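Local coordinates for delta-1-pyrroline-5-carboxylate dehydrogenase, mitochondrial (Mus musculus, PDB 4E3X), which probably catalyses the irreversible NAD(+)-dependent oxidation of glutamic gamma-semialdehyde to L-glutamate, the second step of mitochondrial proline degradation, at residues 204-209 / 230-235; 100-105 / 260-265; 411-416 / 432-437. All coordinates share one frame; numbering follows the deposited sequence.

Contact 1 (204-209 / 230-235)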
ATOM      1  N   VAL B 204       9.478  -9.235   8.316  1.00  6.02           N
ATOM      2  CA  VAL B 204       8.608  -9.594   7.207  1.00  6.35           C
ATOM      3  C   VAL B 204       8.707 -11.096   6.963  1.00  6.16           C
ATOM      4  O   VAL B 204       9.800 -11.666   6.991  1.00  6.78           O
ATOM      5  CB  VAL B 204       9.044  -8.825   5.930  1.00  6.51           C
ATOM      6  CG1 VAL B 204       8.285  -9.312   4.696  1.00  6.90           C
ATOM      7  CG2 VAL B 204       8.888  -7.319   6.140  1.00  7.35           C
ATOM      8  N   ALA B 205       7.562 -11.740   6.751  1.00  5.50           N
ATOM      9  CA  ALA B 205       7.532 -13.146   6.374  1.00  5.93           C
ATOM     10  C   ALA B 205       7.362 -13.261   4.863  1.00  6.63           C
ATOM     11  O   ALA B 205       6.413 -12.713   4.304  1.00  7.34           O
ATOM     12  CB  ALA B 205       6.390 -13.845   7.089  1.00  6.92           C
ATOM     13  N   ALA B 206       8.282 -13.958   4.204  1.00  6.12           N
ATOM     14  CA  ALA B 206       8.217 -14.157   2.748  1.00  6.60           C
ATOM     15  C   ALA B 206       7.887 -15.612   2.457  1.00  5.64           C
ATOM     16  O   ALA B 206       8.550 -16.520   2.960  1.00  6.68           O
ATOM     17  CB  ALA B 206       9.531 -13.770   2.082  1.00  7.02           C
ATOM     18  N   ILE B 207       6.844 -15.826   1.661  1.00  5.88           N
ATOM     19  CA  ILE B 207       6.345 -17.162   1.361  1.00  7.03           C
ATOM     20  C   ILE B 207       6.261 -17.319  -0.151  1.00  6.33           C
ATOM     21  O   ILE B 207       5.426 -16.685  -0.794  1.00  7.17           O
ATOM     22  CB  ILE B 207       4.955 -17.359   1.997  1.00  7.75           C
ATOM     23  CG1 ILE B 207       5.035 -17.242   3.529  1.00  8.10           C
ATOM     24  CG2 ILE B 207       4.340 -18.686   1.557  1.00  8.27           C
ATOM     25  CD1 ILE B 207       3.697 -17.088   4.216  1.00  9.35           C
ATOM     26  N   SER B 208       7.137 -18.147  -0.709  1.00  6.58           N
ATOM     27  CA  SER B 208       7.319 -18.201  -2.163  1.00  7.36           C
ATOM     28  C   SER B 208       6.830 -19.513  -2.794  1.00  7.94           C
ATOM     29  O   SER B 208       6.759 -20.542  -2.123  1.00  9.17           O
ATOM     30  CB  SER B 208       8.782 -17.929  -2.517  1.00  7.81           C
ATOM     31  OG  SER B 208       9.656 -18.819  -1.850  1.00  7.61           O
ATOM     32  N   PRO B 209       6.488 -19.475  -4.092  1.00  8.77           N
ATOM     33  CA  PRO B 209       5.887 -20.631  -4.768  1.00  8.75           C
ATOM     34  C   PRO B 209       6.908 -21.459  -5.547  1.00  7.80           C
ATOM     35  O   PRO B 209       8.039 -21.028  -5.774  1.00  9.60           O
ATOM     36  CB  PRO B 209       4.929 -19.967  -5.752  1.00 10.48           C
ATOM     37  CG  PRO B 209       5.686 -18.756  -6.183  1.00 10.92           C
ATOM     38  CD  PRO B 209       6.440 -18.276  -4.951  1.00 10.33           C
ATOM     39  N   VAL B 230      13.871 -10.592   7.377  1.00  5.33           N
ATOM     40  CA  VAL B 230      12.923 -11.478   6.718  1.00  5.38           C
ATOM     41  C   VAL B 230      13.088 -12.922   7.169  1.00  5.50           C
ATOM     42  O   VAL B 230      14.215 -13.420   7.276  1.00  6.34           O
ATOM     43  CB  VAL B 230      13.151 -11.445   5.184  1.00  5.66           C
ATOM     44  CG1 VAL B 230      12.222 -12.411   4.454  1.00  6.21           C
ATOM     45  CG2 VAL B 230      13.021 -10.021   4.614  1.00  5.96           C
ATOM     46  N   LEU B 231      11.965 -13.582   7.444  1.00  6.08           N
ATOM     47  CA  LEU B 231      11.922 -15.035   7.478  1.00  5.67           C
ATOM     48  C   LEU B 231      11.394 -15.525   6.145  1.00  5.51           C
ATOM     49  O   LEU B 231      10.255 -15.241   5.775  1.00  6.24           O
ATOM     50  CB  LEU B 231      11.026 -15.549   8.607  1.00  6.18           C
ATOM     51  CG  LEU B 231      11.700 -15.820   9.956  1.00  6.60           C
ATOM     52  CD1 LEU B 231      12.269 -14.547  10.566  1.00  7.33           C
ATOM     53  CD2 LEU B 231      10.724 -16.504  10.924  1.00  7.80           C
ATOM     54  N   TRP B 232      12.243 -16.230   5.408  1.00  5.47           N
ATOM     55  CA  TRP B 232      11.870 -16.756   4.105  1.00  6.15           C
ATOM     56  C   TRP B 232      11.560 -18.239   4.193  1.00  5.34           C
ATOM     57  O   TRP B 232      12.448 -19.045   4.468  1.00  6.15           O
ATOM     58  CB  TRP B 232      13.006 -16.513   3.119  1.00  6.22           C
ATOM     59  CG  TRP B 232      12.754 -17.004   1.726  1.00  5.68           C
ATOM     60  CD1 TRP B 232      11.547 -17.317   1.149  1.00  6.32           C
ATOM     61  CD2 TRP B 232      13.746 -17.219   0.720  1.00  5.57           C
ATOM     62  NE1 TRP B 232      11.741 -17.721  -0.158  1.00  5.83           N
ATOM     63  CE2 TRP B 232      13.082 -17.688  -0.433  1.00  6.53           C
ATOM     64  CE3 TRP B 232      15.140 -17.090   0.693  1.00  6.78           C
ATOM     65  CZ2 TRP B 232      13.766 -17.993  -1.609  1.00  7.21           C
ATOM     66  CZ3 TRP B 232      15.816 -17.401  -0.477  1.00  8.13           C
ATOM     67  CH2 TRP B 232      15.128 -17.854  -1.606  1.00  7.34           C
ATOM     68  N   LYS B 233      10.285 -18.571   3.974  1.00  5.43           N
ATOM     69  CA  LYS B 233       9.842 -19.948   3.799  1.00  6.66           C
ATOM     70  C   LYS B 233       9.775 -20.238   2.299  1.00  6.76           C
ATOM     71  O   LYS B 233       8.803 -19.875   1.642  1.00  7.11           O
ATOM     72  CB  LYS B 233       8.461 -20.162   4.433  1.00  6.87           C
ATOM     73  CG  LYS B 233       7.921 -21.583   4.250  1.00  9.10           C
ATOM     74  CD  LYS B 233       6.394 -21.574   4.035  1.00 10.79           C
ATOM     75  CE  LYS B 233       5.834 -22.921   3.584  1.00 12.30           C
ATOM     76  NZ  LYS B 233       6.462 -23.393   2.319  1.00 12.13           N
ATOM     77  N   PRO B 234      10.813 -20.883   1.745  1.00  6.97           N
ATOM     78  CA  PRO B 234      10.775 -21.198   0.315  1.00  7.08           C
ATOM     79  C   PRO B 234       9.849 -22.375   0.030  1.00  6.47           C
ATOM     80  O   PRO B 234       9.471 -23.112   0.939  1.00  7.47           O
ATOM     81  CB  PRO B 234      12.231 -21.584  -0.015  1.00  7.78           C
ATOM     82  CG  PRO B 234      13.019 -21.290   1.222  1.00  9.81           C
ATOM     83  CD  PRO B 234      12.057 -21.357   2.364  1.00  6.84           C
ATOM     84  N   SER B 235       9.509 -22.556  -1.238  1.00  6.36           N
ATOM     85  CA  SER B 235       8.671 -23.666  -1.649  1.00  7.09           C
ATOM     86  C   SER B 235       9.416 -24.993  -1.568  1.00  6.77           C
ATOM     87  O   SER B 235      10.537 -25.110  -2.072  1.00  7.31           O
ATOM     88  CB  SER B 235       8.229 -23.459  -3.084  1.00  8.75           C
ATOM     89  OG  SER B 235       7.624 -24.630  -3.585  1.00 10.18           O
TER
HETATM   90  O   HOH W   1      10.885 -20.747  -3.348  1.00 10.36           O
HETATM   91  O   HOH W   2       6.773 -21.323   0.551  1.00 10.45           O
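V204 pairs with V230 near the start of two adjacent parallel strands, the outer members of a beta-alpha-beta unit whose connecting helix is 213-225; the unit belongs to the five-stranded Rossmann-like sheet of the NAD(+)-binding domain. The carbonyl of V204 accepts the backbone N-H of L231. A205, one residue on, turns its methyl to the opposite face, onto F269 and V273 of helix 266-274. A206 is held through both backbone polar atoms: A206 N donates to L231 O at 2.8 Å, and A206 O accepts from K233 N. Its methyl CB meets V230 CG1 at 3.8 Å. I207 lies on the A205 face, and its CG2 is 4.3 Å from CD of K233. At the strand end S208 N gives a long, weak bond to K233 O (3.4 Å). The S208 hydroxyl, set between its own N and carbonyl carbon (chi1 55°), receives W232 NE1 at 2.9 Å, almost in the indole plane and nearly straight at 169°. S208 and K233 both belong to the NAD(+) site. One water donates to the carbonyls of S208 and K233 and accepts from K233 NZ, tying the lysine's end to the strand ends. P209 follows, its carbonyl carbon C against S235 CB at 3.4 Å.

Contact 2 (100-105 / 260-265)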
ATOM      1  N   ALA B 100       9.830 -23.509  17.653  1.00  7.80           N
ATOM      2  CA  ALA B 100      10.951 -22.965  18.416  1.00  8.08           C
ATOM      3  C   ALA B 100      11.998 -22.315  17.508  1.00  7.37           C
ATOM      4  O   ALA B 100      12.487 -21.216  17.798  1.00  8.35           O
ATOM      5  CB  ALA B 100      11.591 -24.052  19.258  1.00 10.61           C
ATOM      6  N   LEU B 101      12.353 -22.992  16.420  1.00  7.57           N
ATOM      7  CA  LEU B 101      13.382 -22.466  15.534  1.00  7.69           C
ATOM      8  C   LEU B 101      12.892 -21.209  14.826  1.00  7.25           C
ATOM      9  O   LEU B 101      13.647 -20.258  14.648  1.00  8.27           O
ATOM     10  CB  LEU B 101      13.850 -23.522  14.524  1.00  7.98           C
ATOM     11  CG  LEU B 101      14.946 -23.062  13.563  1.00  8.29           C
ATOM     12  CD1 LEU B 101      16.169 -22.589  14.344  1.00  8.75           C
ATOM     13  CD2 LEU B 101      15.306 -24.196  12.633  1.00  9.64           C
ATOM     14  N   LEU B 102      11.627 -21.206  14.424  1.00  6.62           N
ATOM     15  CA  LEU B 102      11.067 -20.025  13.791  1.00  7.30           C
ATOM     16  C   LEU B 102      11.102 -18.832  14.742  1.00  7.49           C
ATOM     17  O   LEU B 102      11.454 -17.725  14.348  1.00  7.93           O
ATOM     18  CB  LEU B 102       9.646 -20.304  13.310  1.00  7.66           C
ATOM     19  CG  LEU B 102       9.520 -21.275  12.132  1.00  7.10           C
ATOM     20  CD1 LEU B 102       8.059 -21.574  11.871  1.00  7.78           C
ATOM     21  CD2 LEU B 102      10.200 -20.737  10.866  1.00  7.38           C
ATOM     22  N   ASN B 103      10.742 -19.058  15.999  1.00  7.26           N
ATOM     23  CA  ASN B 103      10.787 -17.971  16.960  1.00  7.85           C
ATOM     24  C   ASN B 103      12.214 -17.501  17.255  1.00  7.42           C
ATOM     25  O   ASN B 103      12.455 -16.308  17.435  1.00  8.50           O
ATOM     26  CB  ASN B 103      10.013 -18.338  18.230  1.00  9.44           C
ATOM     27  CG  ASN B 103       8.500 -18.180  18.050  1.00 10.33           C
ATOM     28  OD1 ASN B 103       7.722 -19.104  18.296  1.00 12.93           O
ATOM     29  ND2 ASN B 103       8.088 -17.009  17.594  1.00  9.19           N
ATOM     30  N   ARG B 104      13.159 -18.436  17.288  1.00  7.95           N
ATOM     31  CA  ARG B 104      14.565 -18.085  17.426  1.00  9.05           C
ATOM     32  C   ARG B 104      15.019 -17.228  16.250  1.00  7.69           C
ATOM     33  O   ARG B 104      15.770 -16.260  16.421  1.00  8.81           O
ATOM     34  CB  ARG B 104      15.418 -19.343  17.480  1.00 11.72           C
ATOM     35  CG  ARG B 104      16.872 -19.033  17.666  1.00 14.56           C
ATOM     36  CD  ARG B 104      17.505 -20.043  18.581  1.00 18.14           C
ATOM     37  NE  ARG B 104      17.874 -21.255  17.863  1.00 20.98           N
ATOM     38  CZ  ARG B 104      18.952 -21.349  17.097  1.00 22.58           C
ATOM     39  NH1 ARG B 104      19.730 -20.293  16.928  1.00 21.81           N
ATOM     40  NH2 ARG B 104      19.247 -22.490  16.495  1.00 22.36           N
ATOM     41  N   ALA B 105      14.563 -17.591  15.054  1.00  6.74           N
ATOM     42  CA  ALA B 105      14.911 -16.847  13.849  1.00  6.67           C
ATOM     43  C   ALA B 105      14.357 -15.429  13.892  1.00  6.61           C
ATOM     44  O   ALA B 105      15.044 -14.483  13.502  1.00  7.17           O
ATOM     45  CB  ALA B 105      14.404 -17.573  12.615  1.00  7.72           C
ATOM     46  N   GLN B 260      16.503 -15.079   7.045  1.00  5.89           N
ATOM     47  CA  GLN B 260      16.599 -16.396   7.653  1.00  5.72           C
ATOM     48  C   GLN B 260      15.989 -17.403   6.687  1.00  5.53           C
ATOM     49  O   GLN B 260      14.880 -17.200   6.184  1.00  6.72           O
ATOM     50  CB  GLN B 260      15.863 -16.417   8.997  1.00  6.46           C
ATOM     51  CG  GLN B 260      16.170 -15.222   9.906  1.00  6.72           C
ATOM     52  CD  GLN B 260      17.550 -15.261  10.551  1.00  6.46           C
ATOM     53  OE1 GLN B 260      18.543 -15.620   9.916  1.00  7.36           O
ATOM     54  NE2 GLN B 260      17.620 -14.850  11.820  1.00  7.44           N
ATOM     55  N   PHE B 261      16.736 -18.463   6.382  1.00  5.47           N
ATOM     56  CA  PHE B 261      16.295 -19.456   5.410  1.00  5.97           C
ATOM     57  C   PHE B 261      15.578 -20.556   6.180  1.00  5.81           C
ATOM     58  O   PHE B 261      16.218 -21.412   6.806  1.00  6.15           O
ATOM     59  CB  PHE B 261      17.503 -20.003   4.635  1.00  6.74           C
ATOM     60  CG  PHE B 261      17.128 -20.837   3.442  1.00  6.04           C
ATOM     61  CD1 PHE B 261      16.808 -20.230   2.238  1.00  6.68           C
ATOM     62  CD2 PHE B 261      17.116 -22.229   3.521  1.00  6.59           C
ATOM     63  CE1 PHE B 261      16.457 -20.998   1.133  1.00  7.40           C
ATOM     64  CE2 PHE B 261      16.770 -23.003   2.430  1.00  7.87           C
ATOM     65  CZ  PHE B 261      16.443 -22.388   1.233  1.00  8.12           C
ATOM     66  N   VAL B 262      14.246 -20.505   6.173  1.00  5.92           N
ATOM     67  CA  VAL B 262      13.456 -21.348   7.054  1.00  6.35           C
ATOM     68  C   VAL B 262      12.302 -22.070   6.355  1.00  6.37           C
ATOM     69  O   VAL B 262      11.130 -21.732   6.544  1.00  7.19           O
ATOM     70  CB  VAL B 262      12.964 -20.574   8.303  1.00  7.41           C
ATOM     71  CG1 VAL B 262      14.127 -20.344   9.252  1.00  8.10           C
ATOM     72  CG2 VAL B 262      12.319 -19.250   7.919  1.00  7.69           C
ATOM     73  N   PRO B 263      12.634 -23.107   5.574  1.00  6.51           N
ATOM     74  CA  PRO B 263      11.598 -24.045   5.129  1.00  6.42           C
ATOM     75  C   PRO B 263      10.766 -24.512   6.316  1.00  6.62           C
ATOM     76  O   PRO B 263      11.297 -24.654   7.417  1.00  7.15           O
ATOM     77  CB  PRO B 263      12.407 -25.227   4.582  1.00  8.68           C
ATOM     78  CG  PRO B 263      13.759 -24.652   4.244  1.00 10.06           C
ATOM     79  CD  PRO B 263      13.995 -23.563   5.236  1.00  7.67           C
ATOM     80  N   ALA B 264       9.476 -24.756   6.098  1.00  6.15           N
ATOM     81  CA  ALA B 264       8.587 -25.097   7.198  1.00  6.32           C
ATOM     82  C   ALA B 264       7.274 -25.614   6.635  1.00  6.75           C
ATOM     83  O   ALA B 264       6.924 -25.342   5.482  1.00  7.76           O
ATOM     84  CB  ALA B 264       8.333 -23.870   8.078  1.00  7.73           C
ATOM     85  N   ASP B 265       6.541 -26.345   7.461  1.00  6.02           N
ATOM     86  CA  ASP B 265       5.160 -26.663   7.145  1.00  7.32           C
ATOM     87  C   ASP B 265       4.395 -25.345   6.972  1.00  7.42           C
ATOM     88  O   ASP B 265       4.554 -24.418   7.770  1.00  7.79           O
ATOM     89  CB  ASP B 265       4.572 -27.499   8.277  1.00  7.78           C
ATOM     90  CG  ASP B 265       3.086 -27.696   8.139  1.00  9.14           C
ATOM     91  OD1 ASP B 265       2.674 -28.490   7.273  1.00 11.45           O
ATOM     92  OD2 ASP B 265       2.329 -27.076   8.919  1.00  9.54           O
TER
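L102 reaches V262 with one methyl, CD2, which rests 3.8 Å from V262 CB and almost as near its CG2, the two side chains crossing at a slant. The leucine's other methyl, CD1, faces A264 CB at 4.4 Å, so the fork of L102 spans two residues of the chain leaving the strand. L102 also touches F269 and T272 of helix 266-274. One helical turn further, the methyl of A105 points at the other segment and touches both V262 CG1 and the aliphatic part of Q260, 4.0 Å from its CG. Helix 99-118 thus packs beside 259-261, an outermost strand of the parallel Rossmann-like sheet, and along the loop that leads from it into helix 266-274. D265 is the N-cap of that helix. At the polar margin the Q260 chain bends at chi2 (-74°) and brings NE2 to A105 O at 3.1 Å. The donor approaches in the carbonyl plane on a lone pair, and the acceptor lies close to the plane of the glutamine amide. The same NE2 also donates to N257 OD1, while OE1 accepts from the backbone N of G69, fixing which way round the amide sits.

Contact 3 (411-416 / 432-437)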
ATOM      1  N   PRO B 411     -20.946 -33.353 -20.479  1.00 26.52           N
ATOM      2  CA  PRO B 411     -21.667 -33.244 -21.751  1.00 25.93           C
ATOM      3  C   PRO B 411     -21.304 -31.988 -22.540  1.00 24.92           C
ATOM      4  O   PRO B 411     -21.560 -31.937 -23.742  1.00 26.08           O
ATOM      5  CB  PRO B 411     -23.138 -33.178 -21.317  1.00 27.00           C
ATOM      6  CG  PRO B 411     -23.168 -33.780 -19.952  1.00 27.55           C
ATOM      7  CD  PRO B 411     -21.863 -33.396 -19.327  1.00 27.12           C
ATOM      8  N   SER B 412     -20.714 -30.996 -21.879  1.00 22.83           N
ATOM      9  CA  SER B 412     -20.394 -29.733 -22.534  1.00 21.91           C
ATOM     10  C   SER B 412     -18.958 -29.693 -23.046  1.00 20.21           C
ATOM     11  O   SER B 412     -18.579 -28.773 -23.764  1.00 20.71           O
ATOM     12  CB  SER B 412     -20.621 -28.560 -21.576  1.00 23.36           C
ATOM     13  OG  SER B 412     -21.986 -28.450 -21.217  1.00 24.73           O
ATOM     14  N   LEU B 413     -18.165 -30.692 -22.670  1.00 18.80           N
ATOM     15  CA  LEU B 413     -16.746 -30.704 -23.001  1.00 17.88           C
ATOM     16  C   LEU B 413     -16.376 -31.829 -23.951  1.00 18.08           C
ATOM     17  O   LEU B 413     -16.950 -32.918 -23.901  1.00 18.12           O
ATOM     18  CB  LEU B 413     -15.903 -30.822 -21.730  1.00 17.12           C
ATOM     19  CG  LEU B 413     -16.144 -29.752 -20.663  1.00 16.08           C
ATOM     20  CD1 LEU B 413     -15.240 -29.981 -19.466  1.00 16.25           C
ATOM     21  CD2 LEU B 413     -15.927 -28.366 -21.222  1.00 15.99           C
ATOM     22  N   SER B 414     -15.407 -31.555 -24.815  1.00 17.78           N
ATOM     23  CA  SER B 414     -14.841 -32.579 -25.680  1.00 19.07           C
ATOM     24  C   SER B 414     -13.332 -32.390 -25.795  1.00 18.09           C
ATOM     25  O   SER B 414     -12.855 -31.290 -26.062  1.00 17.80           O
ATOM     26  CB  SER B 414     -15.477 -32.536 -27.067  1.00 22.04           C
ATOM     27  OG  SER B 414     -15.189 -31.316 -27.726  1.00 25.21           O
ATOM     28  N   ILE B 415     -12.586 -33.471 -25.603  1.00 17.42           N
ATOM     29  CA  ILE B 415     -11.137 -33.431 -25.746  1.00 17.71           C
ATOM     30  C   ILE B 415     -10.760 -33.512 -27.219  1.00 17.67           C
ATOM     31  O   ILE B 415     -11.071 -34.499 -27.891  1.00 19.34           O
ATOM     32  CB  ILE B 415     -10.474 -34.575 -24.971  1.00 17.84           C
ATOM     33  CG1 ILE B 415     -10.730 -34.400 -23.472  1.00 18.35           C
ATOM     34  CG2 ILE B 415      -8.979 -34.628 -25.270  1.00 17.84           C
ATOM     35  CD1 ILE B 415     -10.179 -35.521 -22.611  1.00 19.28           C
ATOM     36  N   LEU B 416     -10.120 -32.461 -27.725  1.00 16.93           N
ATOM     37  CA  LEU B 416      -9.733 -32.393 -29.131  1.00 16.16           C
ATOM     38  C   LEU B 416      -8.358 -33.001 -29.370  1.00 16.55           C
ATOM     39  O   LEU B 416      -8.084 -33.533 -30.444  1.00 18.24           O
ATOM     40  CB  LEU B 416      -9.726 -30.942 -29.613  1.00 15.74           C
ATOM     41  CG  LEU B 416     -11.008 -30.131 -29.443  1.00 17.09           C
ATOM     42  CD1 LEU B 416     -10.835 -28.776 -30.114  1.00 17.90           C
ATOM     43  CD2 LEU B 416     -12.195 -30.888 -30.016  1.00 18.29           C
ATOM     44  N   CYS B 432      -3.162 -30.806 -23.428  1.00 12.64           N
ATOM     45  CA  CYS B 432      -4.543 -31.154 -23.710  1.00 13.37           C
ATOM     46  C   CYS B 432      -5.319 -29.939 -24.190  1.00 12.67           C
ATOM     47  O   CYS B 432      -5.272 -28.882 -23.570  1.00 12.47           O
ATOM     48  CB  CYS B 432      -5.205 -31.745 -22.461  1.00 15.12           C
ATOM     49  SG  CYS B 432      -6.883 -32.369 -22.721  1.00 16.27           S
ATOM     50  N   ILE B 433      -6.031 -30.102 -25.300  1.00 12.33           N
ATOM     51  CA  ILE B 433      -6.906 -29.065 -25.828  1.00 12.19           C
ATOM     52  C   ILE B 433      -8.333 -29.577 -25.769  1.00 12.34           C
ATOM     53  O   ILE B 433      -8.632 -30.652 -26.290  1.00 13.26           O
ATOM     54  CB  ILE B 433      -6.551 -28.691 -27.277  1.00 12.48           C
ATOM     55  CG1 ILE B 433      -5.078 -28.284 -27.377  1.00 12.97           C
ATOM     56  CG2 ILE B 433      -7.462 -27.582 -27.776  1.00 13.45           C
ATOM     57  CD1 ILE B 433      -4.594 -28.047 -28.801  1.00 14.31           C
ATOM     58  N   ILE B 434      -9.198 -28.798 -25.130  1.00 12.43           N
ATOM     59  CA  ILE B 434     -10.585 -29.175 -24.889  1.00 13.63           C
ATOM     60  C   ILE B 434     -11.479 -28.096 -25.471  1.00 13.42           C
ATOM     61  O   ILE B 434     -11.159 -26.909 -25.356  1.00 13.98           O
ATOM     62  CB  ILE B 434     -10.843 -29.275 -23.365  1.00 14.21           C
ATOM     63  CG1 ILE B 434     -10.034 -30.430 -22.767  1.00 14.66           C
ATOM     64  CG2 ILE B 434     -12.341 -29.388 -23.049  1.00 14.71           C
ATOM     65  CD1 ILE B 434      -9.868 -30.344 -21.267  1.00 14.69           C
ATOM     66  N   GLU B 435     -12.579 -28.490 -26.111  1.00 13.96           N
ATOM     67  CA  GLU B 435     -13.580 -27.517 -26.517  1.00 14.29           C
ATOM     68  C   GLU B 435     -14.764 -27.541 -25.562  1.00 14.30           C
ATOM     69  O   GLU B 435     -15.290 -28.611 -25.235  1.00 14.57           O
ATOM     70  CB  GLU B 435     -14.074 -27.754 -27.952  1.00 15.69           C
ATOM     71  CG  GLU B 435     -15.113 -26.712 -28.360  1.00 17.27           C
ATOM     72  CD  GLU B 435     -15.585 -26.834 -29.792  1.00 18.49           C
ATOM     73  OE1 GLU B 435     -15.184 -27.793 -30.495  1.00 20.17           O
ATOM     74  OE2 GLU B 435     -16.374 -25.961 -30.213  1.00 18.68           O
ATOM     75  N   SER B 436     -15.177 -26.362 -25.110  1.00 13.89           N
ATOM     76  CA  SER B 436     -16.399 -26.245 -24.325  1.00 15.02           C
ATOM     77  C   SER B 436     -17.511 -25.587 -25.128  1.00 15.88           C
ATOM     78  O   SER B 436     -17.294 -24.568 -25.785  1.00 17.08           O
ATOM     79  CB  SER B 436     -16.161 -25.431 -23.057  1.00 14.95           C
ATOM     80  OG  SER B 436     -17.365 -25.369 -22.307  1.00 15.62           O
ATOM     81  N   LYS B 437     -18.704 -26.173 -25.069  1.00 16.32           N
ATOM     82  CA  LYS B 437     -19.880 -25.556 -25.664  1.00 17.51           C
ATOM     83  C   LYS B 437     -20.542 -24.597 -24.681  1.00 18.12           C
ATOM     84  O   LYS B 437     -21.478 -23.887 -25.037  1.00 19.56           O
ATOM     85  CB  LYS B 437     -20.885 -26.626 -26.099  1.00 18.99           C
ATOM     86  CG  LYS B 437     -20.341 -27.608 -27.125  1.00 21.48           C
ATOM     87  CD  LYS B 437     -19.959 -26.917 -28.425  1.00 24.01           C
ATOM     88  CE  LYS B 437     -19.501 -27.930 -29.467  1.00 26.24           C
ATOM     89  NZ  LYS B 437     -19.162 -27.298 -30.776  1.00 27.92           N
TER
HETATM   90  O   HOH W   3     -17.575 -29.674 -26.839  1.00 25.82           O
HETATM   91  O   HOH W   4     -15.897 -30.348 -30.275  1.00 34.28           O
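S414 and E435 form the hydrogen-bonded pair at the middle of this antiparallel ladder, S414 N giving to E435 O at 3.0 Å and E435 N returning to S414 O at 2.8 Å. Beyond it on one side K437 N donates to S412 O; on the other, L416 N reaches I433 O at 2.7 Å. The S414 hydroxyl binds two waters, one donating to E435 O and the other to E435 OE1. With CG anti to the backbone N (chi1 -179°) and the chain extended beyond it, E435 carries its carboxylate out to that second water and to K437 NZ, which forms a salt bridge with OE2 (3.1 Å) from above the carboxylate plane. S436 OG is hydrogen-bonded to D438 O, and L413 CD2 presses tightly on S436 CB at 3.5 Å. I415 CG1 meets I434 CG1, on the same face as L413. L416 drapes its CD1 over E435 CB at 4.0 Å and near I433 CG2; an alanine here would probably open a gap over both residues and deprive W361 and L369 of a packing partner. Those two belong to helix 361-372, whereas helix 394-409 covers the face of L413, I415 and I434. Strand 428-436 joins this antiparallel pair to the catalytic-domain sheet through its parallel neighbour, 452-458.

From the N terminus, the first segment met is 100-105, in helix 99-118; its early turns meet the chain again at 260-265, so contact 2 closes a long loop of 154 residues. Contact 1 is nested within that loop and closes its own much shorter one, a strand-helix-strand passage. The two touch: strand 230-233 lies beside both 203-207 and 259-261, and V230 O probably accepts from Q260 N, as W232 O does from V262 N. Together they tie the edge helix to the interior of the cofactor-binding sheet. Contact 3 opens later, in series with both, closing an antiparallel strand pair in the catalytic domain; it touches neither, its centre about 38 Å from that of contact 1 and about 46 Å from that of contact 2.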